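Local coordinates for insecticidal protein (Brevibacillus laterosporus, PDB 7ML9) that probably forms beta-barrel pores in membranes, as related aerolysin-type toxins do, and acts as an insecticidal toxin against the western corn rootworm, at residues N90-L95 / N218-V223; V150-T155 / Y171-S176; L146-K151 / V267-Q272. All blocks are in the same frame, centred on the assembly; numbering follows the deposited sequence. Where two conformers were deposited one is given.

Contact 1 (N90-L95 / N218-V223)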
# COMPACT_ATOMS: atom_id res chain seq x y z
N ASN A 90 1.76 -15.92 -7.66
CA ASN A 90 2.44 -14.64 -7.61
C ASN A 90 1.68 -13.73 -6.66
O ASN A 90 0.50 -13.93 -6.36
CB ASN A 90 2.57 -14.01 -9.00
CG ASN A 90 3.61 -12.91 -9.04
OD1 ASN A 90 4.55 -12.90 -8.24
ND2 ASN A 90 3.44 -11.96 -9.95
N ALA A 91 2.40 -12.73 -6.16
CA ALA A 91 1.78 -11.74 -5.29
C ALA A 91 2.43 -10.39 -5.57
O ALA A 91 3.64 -10.32 -5.80
CB ALA A 91 1.91 -12.11 -3.82
N TRP A 92 1.62 -9.33 -5.57
CA TRP A 92 2.12 -8.01 -5.92
C TRP A 92 1.23 -6.96 -5.26
O TRP A 92 0.17 -7.27 -4.72
CB TRP A 92 2.21 -7.82 -7.44
CG TRP A 92 0.90 -7.74 -8.20
CD1 TRP A 92 0.28 -6.60 -8.64
CD2 TRP A 92 0.09 -8.84 -8.64
NE1 TRP A 92 -0.88 -6.93 -9.32
CE2 TRP A 92 -1.02 -8.30 -9.33
CE3 TRP A 92 0.19 -10.23 -8.52
CZ2 TRP A 92 -2.02 -9.09 -9.89
CZ3 TRP A 92 -0.81 -11.02 -9.07
CH2 TRP A 92 -1.90 -10.45 -9.74
N ALA A 93 1.69 -5.71 -5.29
CA ALA A 93 0.96 -4.62 -4.66
C ALA A 93 1.14 -3.38 -5.51
O ALA A 93 2.24 -3.12 -6.02
CB ALA A 93 1.43 -4.38 -3.23
N THR A 94 0.06 -2.64 -5.71
CA THR A 94 0.08 -1.48 -6.59
C THR A 94 -0.58 -0.31 -5.88
O THR A 94 -1.45 -0.47 -5.02
CB THR A 94 -0.62 -1.75 -7.93
OG1 THR A 94 -2.04 -1.86 -7.74
CG2 THR A 94 -0.11 -3.03 -8.55
N LEU A 95 -0.13 0.88 -6.26
CA LEU A 95 -0.70 2.10 -5.73
C LEU A 95 -2.15 2.22 -6.15
O LEU A 95 -2.51 1.96 -7.31
CB LEU A 95 0.10 3.31 -6.22
CG LEU A 95 -0.33 4.65 -5.64
CD1 LEU A 95 -0.01 4.70 -4.17
CD2 LEU A 95 0.37 5.76 -6.40
N ASN A 218 -3.49 -1.59 -3.30
CA ASN A 218 -4.14 -2.87 -3.59
C ASN A 218 -3.13 -4.00 -3.45
O ASN A 218 -2.01 -3.91 -3.97
CB ASN A 218 -4.72 -2.88 -5.00
CG ASN A 218 -5.82 -1.88 -5.19
OD1 ASN A 218 -5.90 -1.22 -6.22
ND2 ASN A 218 -6.67 -1.73 -4.18
N LEU A 219 -3.52 -5.05 -2.74
CA LEU A 219 -2.72 -6.25 -2.57
C LEU A 219 -3.36 -7.37 -3.40
O LEU A 219 -4.59 -7.54 -3.35
CB LEU A 219 -2.66 -6.65 -1.10
CG LEU A 219 -2.33 -5.49 -0.13
CD1 LEU A 219 -2.35 -5.99 1.30
CD2 LEU A 219 -0.99 -4.90 -0.48
N TYR A 220 -2.56 -8.08 -4.18
CA TYR A 220 -3.07 -9.07 -5.13
C TYR A 220 -2.31 -10.37 -4.96
O TYR A 220 -1.09 -10.37 -4.79
CB TYR A 220 -2.95 -8.62 -6.60
CG TYR A 220 -3.76 -7.42 -6.98
CD1 TYR A 220 -5.14 -7.50 -7.13
CD2 TYR A 220 -3.15 -6.18 -7.20
CE1 TYR A 220 -5.89 -6.40 -7.49
CE2 TYR A 220 -3.90 -5.08 -7.56
CZ TYR A 220 -5.26 -5.19 -7.71
OH TYR A 220 -6.01 -4.09 -8.06
N ALA A 221 -3.01 -11.49 -5.04
CA ALA A 221 -2.33 -12.78 -5.14
C ALA A 221 -3.01 -13.57 -6.25
O ALA A 221 -4.24 -13.58 -6.35
CB ALA A 221 -2.37 -13.53 -3.81
N ASN A 222 -2.20 -14.20 -7.10
CA ASN A 222 -2.69 -15.10 -8.13
C ASN A 222 -2.53 -16.51 -7.57
O ASN A 222 -1.41 -16.92 -7.23
CB ASN A 222 -1.90 -14.92 -9.42
CG ASN A 222 -2.36 -15.84 -10.55
OD1 ASN A 222 -2.39 -17.06 -10.40
ND2 ASN A 222 -2.68 -15.25 -11.69
N VAL A 223 -3.65 -17.24 -7.45
CA VAL A 223 -3.62 -18.57 -6.83
C VAL A 223 -4.24 -19.59 -7.78
O VAL A 223 -5.17 -19.28 -8.54
CB VAL A 223 -4.34 -18.60 -5.46
CG1 VAL A 223 -3.82 -17.48 -4.55
CG2 VAL A 223 -5.81 -18.46 -5.62
O HOH W 1 -4.46 -2.00 -9.23
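Two long strands of the mixed sheet in this ETX/MTX2-type toxin, 86-115 and 201-229, run antiparallel here, their axes 4.7 Å apart. N90, W92 and T94 form hydrogen-bonded pairs with N222, Y220 and N218. In the W92-Y220 pair, W92 N donates to Y220 O at 3.0 Å, lying in the carbonyl plane, and Y220 N returns a bond almost along the C=O axis of W92 O. Only the outermost bond, N90 N to N222 O, is weak. The intervening A91-A221 and A93-L219 pairs turn their side chains to the opposite face; there A93 CB meets L219 CD2 at 3.7 Å, on the side where strand 153-160 and the F173 loop pack.

Such long antiparallel strands are a hallmark of the aerolysin/ETX family, and on this one an aromatic pair marks the partly exposed face. W92 takes the crowded position for CG, between the backbone N and the carbonyl carbon (chi1 69°), which swings the indole across to the neighbouring strand. Y220 CB sits over the six-membered ring, 3.5 Å from its centroid. The phenol ring is slid aside from the five-membered ring, planes at 26°, so that the two barely overlap; W92 NE1 comes 3.2 Å from Y220 CD2. T94 OG1 lies at the phenol edge, in its plane, and a water bridges OG1 to Y220 OH.

Contact 2 (V150-T155 / Y171-S176)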
# COMPACT_ATOMS: atom_id res chain seq x y z
N VAL A 150 0.68 -19.35 3.60
CA VAL A 150 2.12 -19.20 3.53
C VAL A 150 2.41 -17.71 3.66
O VAL A 150 1.61 -16.87 3.22
CB VAL A 150 2.69 -19.79 2.22
CG1 VAL A 150 2.00 -19.18 0.99
CG2 VAL A 150 4.19 -19.58 2.13
N LYS A 151 3.52 -17.37 4.31
CA LYS A 151 3.88 -15.97 4.45
C LYS A 151 4.05 -15.36 3.06
O LYS A 151 4.78 -15.88 2.21
CB LYS A 151 5.17 -15.81 5.27
CG LYS A 151 5.51 -14.35 5.57
CD LYS A 151 7.01 -14.12 5.63
CE LYS A 151 7.34 -12.66 5.90
NZ LYS A 151 8.79 -12.41 5.62
N THR A 152 3.35 -14.25 2.83
CA THR A 152 3.29 -13.62 1.52
C THR A 152 3.53 -12.13 1.72
O THR A 152 2.91 -11.51 2.59
CB THR A 152 1.93 -13.88 0.85
OG1 THR A 152 1.76 -15.29 0.66
CG2 THR A 152 1.83 -13.17 -0.50
N THR A 153 4.46 -11.58 0.94
CA THR A 153 4.85 -10.18 1.01
C THR A 153 4.92 -9.63 -0.39
O THR A 153 5.09 -10.36 -1.37
CB THR A 153 6.22 -9.96 1.70
OG1 THR A 153 7.24 -10.66 0.97
CG2 THR A 153 6.21 -10.43 3.13
N ALA A 154 4.79 -8.31 -0.49
CA ALA A 154 4.95 -7.64 -1.77
C ALA A 154 5.35 -6.20 -1.50
O ALA A 154 4.87 -5.58 -0.54
CB ALA A 154 3.68 -7.69 -2.62
N THR A 155 6.22 -5.68 -2.35
CA THR A 155 6.73 -4.32 -2.23
C THR A 155 5.96 -3.41 -3.17
O THR A 155 5.76 -3.74 -4.34
CB THR A 155 8.22 -4.27 -2.53
OG1 THR A 155 8.90 -5.03 -1.52
CG2 THR A 155 8.72 -2.82 -2.52
N TYR A 171 4.50 -4.82 2.11
CA TYR A 171 3.33 -5.29 2.82
C TYR A 171 3.50 -6.76 3.17
O TYR A 171 3.97 -7.55 2.35
CB TYR A 171 2.07 -5.13 1.97
CG TYR A 171 1.57 -3.72 1.91
CD1 TYR A 171 0.72 -3.22 2.88
CD2 TYR A 171 1.97 -2.87 0.89
CE1 TYR A 171 0.28 -1.92 2.83
CE2 TYR A 171 1.54 -1.58 0.83
CZ TYR A 171 0.69 -1.10 1.80
OH TYR A 171 0.25 0.20 1.74
N ASN A 172 3.12 -7.12 4.39
CA ASN A 172 2.84 -8.50 4.74
C ASN A 172 1.33 -8.70 4.65
O ASN A 172 0.57 -7.96 5.27
CB ASN A 172 3.35 -8.85 6.13
CG ASN A 172 3.25 -10.33 6.44
OD1 ASN A 172 2.19 -10.94 6.27
ND2 ASN A 172 4.35 -10.92 6.89
N PHE A 173 0.91 -9.71 3.88
CA PHE A 173 -0.50 -9.86 3.54
C PHE A 173 -1.37 -10.29 4.71
O PHE A 173 -2.60 -10.27 4.58
CB PHE A 173 -0.66 -10.84 2.38
CG PHE A 173 -0.35 -10.26 1.01
CD1 PHE A 173 0.52 -9.19 0.86
CD2 PHE A 173 -0.93 -10.80 -0.12
CE1 PHE A 173 0.81 -8.67 -0.40
CE2 PHE A 173 -0.66 -10.28 -1.39
CZ PHE A 173 0.21 -9.21 -1.53
N GLN A 174 -0.81 -10.66 5.85
CA GLN A 174 -1.66 -11.04 6.97
C GLN A 174 -2.40 -9.83 7.51
O GLN A 174 -1.83 -8.74 7.65
CB GLN A 174 -0.84 -11.69 8.09
CG GLN A 174 -1.67 -12.03 9.34
CD GLN A 174 -0.82 -12.49 10.52
OE1 GLN A 174 0.11 -13.28 10.37
NE2 GLN A 174 -1.15 -11.99 11.71
N ASN A 175 -3.69 -10.02 7.81
CA ASN A 175 -4.52 -8.96 8.38
C ASN A 175 -3.82 -8.30 9.57
O ASN A 175 -3.25 -8.98 10.43
CB ASN A 175 -5.87 -9.53 8.84
CG ASN A 175 -6.80 -8.46 9.38
OD1 ASN A 175 -6.71 -7.28 9.02
ND2 ASN A 175 -7.71 -8.87 10.26
N SER A 176 -3.88 -6.97 9.61
CA SER A 176 -3.39 -6.12 10.69
C SER A 176 -1.87 -6.07 10.79
O SER A 176 -1.34 -5.55 11.78
CB SER A 176 -3.96 -6.55 12.05
OG SER A 176 -5.36 -6.36 12.07
O HOH W 2 1.51 -13.33 5.14
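The side chains of T152 and F173 cross obliquely, with the threonine methyl over one face of the phenyl ring. T152 CG2, anti to its backbone N, stands 3.9 Å from the ring centroid, displaced toward the rim: a CH-pi contact. That torsion also puts OG1 beside the backbone N, from where it bonds V150 O, the oxygen lying well above the carbonyl plane. Further round the ring, A154 CB approaches F173 CE1 at 3.8 Å. The ring is buried, with A91, L146, L148 and L219 also packing on it.

This is the open end of the beta hairpin 153-160/165-172, which lies against the large sheet; a hairpin in the corresponding part of aerolysin-family toxins is thought to insert into the membrane. A154 and Y171 form an antiparallel hydrogen-bonded pair, with Y171 N to A154 O at 2.8 Å. T153 and N172 form the non-hydrogen-bonded pair beyond it. Past the strand ends, F173 N still donates to T152 O at 3.0 Å, nearly straight at 170°.

On the other face N172, its CG anti to the backbone N, curls its amide back. OD1 accepts from Q174 N at 3.0 Å, an Asx turn that fixes the amide, and accepts a second hydrogen bond, from a water at 2.7 Å that in turn accepts from T152 N. The amide ND2 lies crosswise to the K151 chain, 3.6 Å from CE.

Contact 3 (L146-K151 / V267-Q272)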
# COMPACT_ATOMS: atom_id res chain seq x y z
N LEU A 146 -4.97 -11.03 3.34
CA LEU A 146 -5.21 -12.28 2.62
C LEU A 146 -4.48 -13.39 3.36
O LEU A 146 -3.24 -13.37 3.47
CB LEU A 146 -4.74 -12.18 1.16
CG LEU A 146 -5.40 -11.13 0.26
CD1 LEU A 146 -4.68 -11.01 -1.09
CD2 LEU A 146 -6.86 -11.42 0.03
N LYS A 147 -5.24 -14.33 3.91
CA LYS A 147 -4.67 -15.52 4.56
C LYS A 147 -4.48 -16.58 3.49
O LYS A 147 -5.44 -17.19 3.02
CB LYS A 147 -5.58 -16.02 5.68
CG LYS A 147 -5.00 -17.21 6.42
CD LYS A 147 -5.74 -17.50 7.71
CE LYS A 147 -5.57 -18.96 8.11
NZ LYS A 147 -5.85 -19.16 9.57
N LEU A 148 -3.23 -16.79 3.07
CA LEU A 148 -2.92 -17.62 1.93
C LEU A 148 -2.31 -18.96 2.30
O LEU A 148 -2.08 -19.78 1.40
CB LEU A 148 -1.98 -16.87 0.98
CG LEU A 148 -2.65 -15.67 0.29
CD1 LEU A 148 -1.59 -14.67 -0.19
CD2 LEU A 148 -3.50 -16.17 -0.89
N GLY A 149 -2.05 -19.21 3.58
CA GLY A 149 -1.45 -20.46 4.01
C GLY A 149 0.06 -20.47 3.97
O GLY A 149 0.68 -21.50 4.27
N VAL A 150 0.68 -19.35 3.60
CA VAL A 150 2.12 -19.20 3.53
C VAL A 150 2.41 -17.71 3.66
O VAL A 150 1.61 -16.87 3.22
CB VAL A 150 2.69 -19.79 2.22
CG1 VAL A 150 2.00 -19.18 0.99
CG2 VAL A 150 4.19 -19.58 2.13
N LYS A 151 3.52 -17.37 4.31
CA LYS A 151 3.88 -15.97 4.45
C LYS A 151 4.05 -15.36 3.06
O LYS A 151 4.78 -15.88 2.21
CB LYS A 151 5.17 -15.81 5.27
CG LYS A 151 5.51 -14.35 5.57
CD LYS A 151 7.01 -14.12 5.63
CE LYS A 151 7.34 -12.66 5.90
NZ LYS A 151 8.79 -12.41 5.62
N VAL A 267 -7.21 -17.81 -10.17
CA VAL A 267 -8.00 -16.67 -9.73
C VAL A 267 -7.05 -15.66 -9.09
O VAL A 267 -6.00 -16.01 -8.53
CB VAL A 267 -9.13 -17.05 -8.73
CG1 VAL A 267 -10.02 -18.23 -9.26
CG2 VAL A 267 -8.55 -17.39 -7.42
N ILE A 268 -7.42 -14.39 -9.18
CA ILE A 268 -6.70 -13.31 -8.50
C ILE A 268 -7.56 -12.84 -7.35
O ILE A 268 -8.75 -12.54 -7.53
CB ILE A 268 -6.39 -12.15 -9.47
CG1 ILE A 268 -5.47 -12.63 -10.59
CG2 ILE A 268 -5.78 -10.96 -8.72
CD1 ILE A 268 -5.38 -11.65 -11.74
N VAL A 269 -6.98 -12.79 -6.15
CA VAL A 269 -7.69 -12.34 -4.97
C VAL A 269 -7.09 -11.01 -4.52
O VAL A 269 -5.87 -10.82 -4.61
CB VAL A 269 -7.66 -13.40 -3.85
CG1 VAL A 269 -6.25 -13.69 -3.36
CG2 VAL A 269 -8.57 -12.99 -2.70
N LYS A 270 -7.93 -10.09 -4.06
CA LYS A 270 -7.52 -8.72 -3.78
C LYS A 270 -7.70 -8.40 -2.31
O LYS A 270 -8.75 -8.71 -1.73
CB LYS A 270 -8.32 -7.72 -4.62
CG LYS A 270 -7.84 -6.28 -4.49
CD LYS A 270 -8.82 -5.29 -5.10
CE LYS A 270 -9.65 -4.61 -4.02
NZ LYS A 270 -8.85 -3.62 -3.24
N GLY A 271 -6.67 -7.80 -1.71
CA GLY A 271 -6.76 -7.20 -0.39
C GLY A 271 -6.36 -5.73 -0.46
O GLY A 271 -6.26 -5.16 -1.56
N GLN A 272 -6.11 -5.11 0.69
CA GLN A 272 -5.89 -3.66 0.75
C GLN A 272 -4.93 -3.31 1.87
O GLN A 272 -4.90 -3.96 2.92
CB GLN A 272 -7.20 -2.90 0.99
CG GLN A 272 -7.82 -2.30 -0.25
CD GLN A 272 -9.20 -1.72 0.04
OE1 GLN A 272 -10.17 -2.01 -0.67
NE2 GLN A 272 -9.28 -0.89 1.08
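L146 carries most of this buried contact, its side chain setting out toward 267-272, part of strand 266-289. Its CG is anti to the carbonyl carbon, beside the backbone N (chi1 -61°), and the branch ends tip to tip with V269. The CD2 methyl meets V269 CG2 at 3.6 Å and also lies 3.7 Å from K270 O. Its twin, CD1, rests against the backbone, 3.7 Å from V269 O and 3.8 Å from G271 N, and reaches V269 CG1 as well. V269 presents both methyls because CG1 occupies the crowded position between the backbone N and the carbonyl carbon while CG2 is anti to N. G271 has no side chain, and L146 CD1 comes close against its main chain; a CB there would lie tight against L146 CG.

No hydrogen bond joins the two segments. L146 and K147 end strand 130-147, and 267-272 lies in strand 266-289; the two strands pair antiparallel in the large sheet, but here the contact is made by apolar side chains instead of backbone bonds. Backbone bonding of L146 goes to F173.

K147 makes no contact with 267-272; its backbone bonds T26 and V28. Then L148, with its CG beside the backbone N, brings its end nearer to the strand, CD2 making a looser contact of 4.5 Å with V269 CG1. At G149 the chain takes a positive phi of 87° and leads away from the strand into the turn toward the hairpin 153-160/165-172.

In the fold
The three contacts lie side by side, centres 8 to 10 Å apart, and share apolar packing. Contact 1 is strand pairing within the large sheet, its aromatic pair on a partly exposed face, with A91, A93, L219 and A221 on the face that meets the hairpin and its flanking loops. Contact 2 is also bonded through the backbone, but over a shorter run at the base of the separate two-stranded hairpin, with water and an Asx turn on its outer side. Contact 3, the most buried, has no hydrogen bond across it and rests on leucine and valine side chains against each other and the strand backbone. Strand 266-289 links contacts 1 and 3, while F173 of contact 2 reaches both.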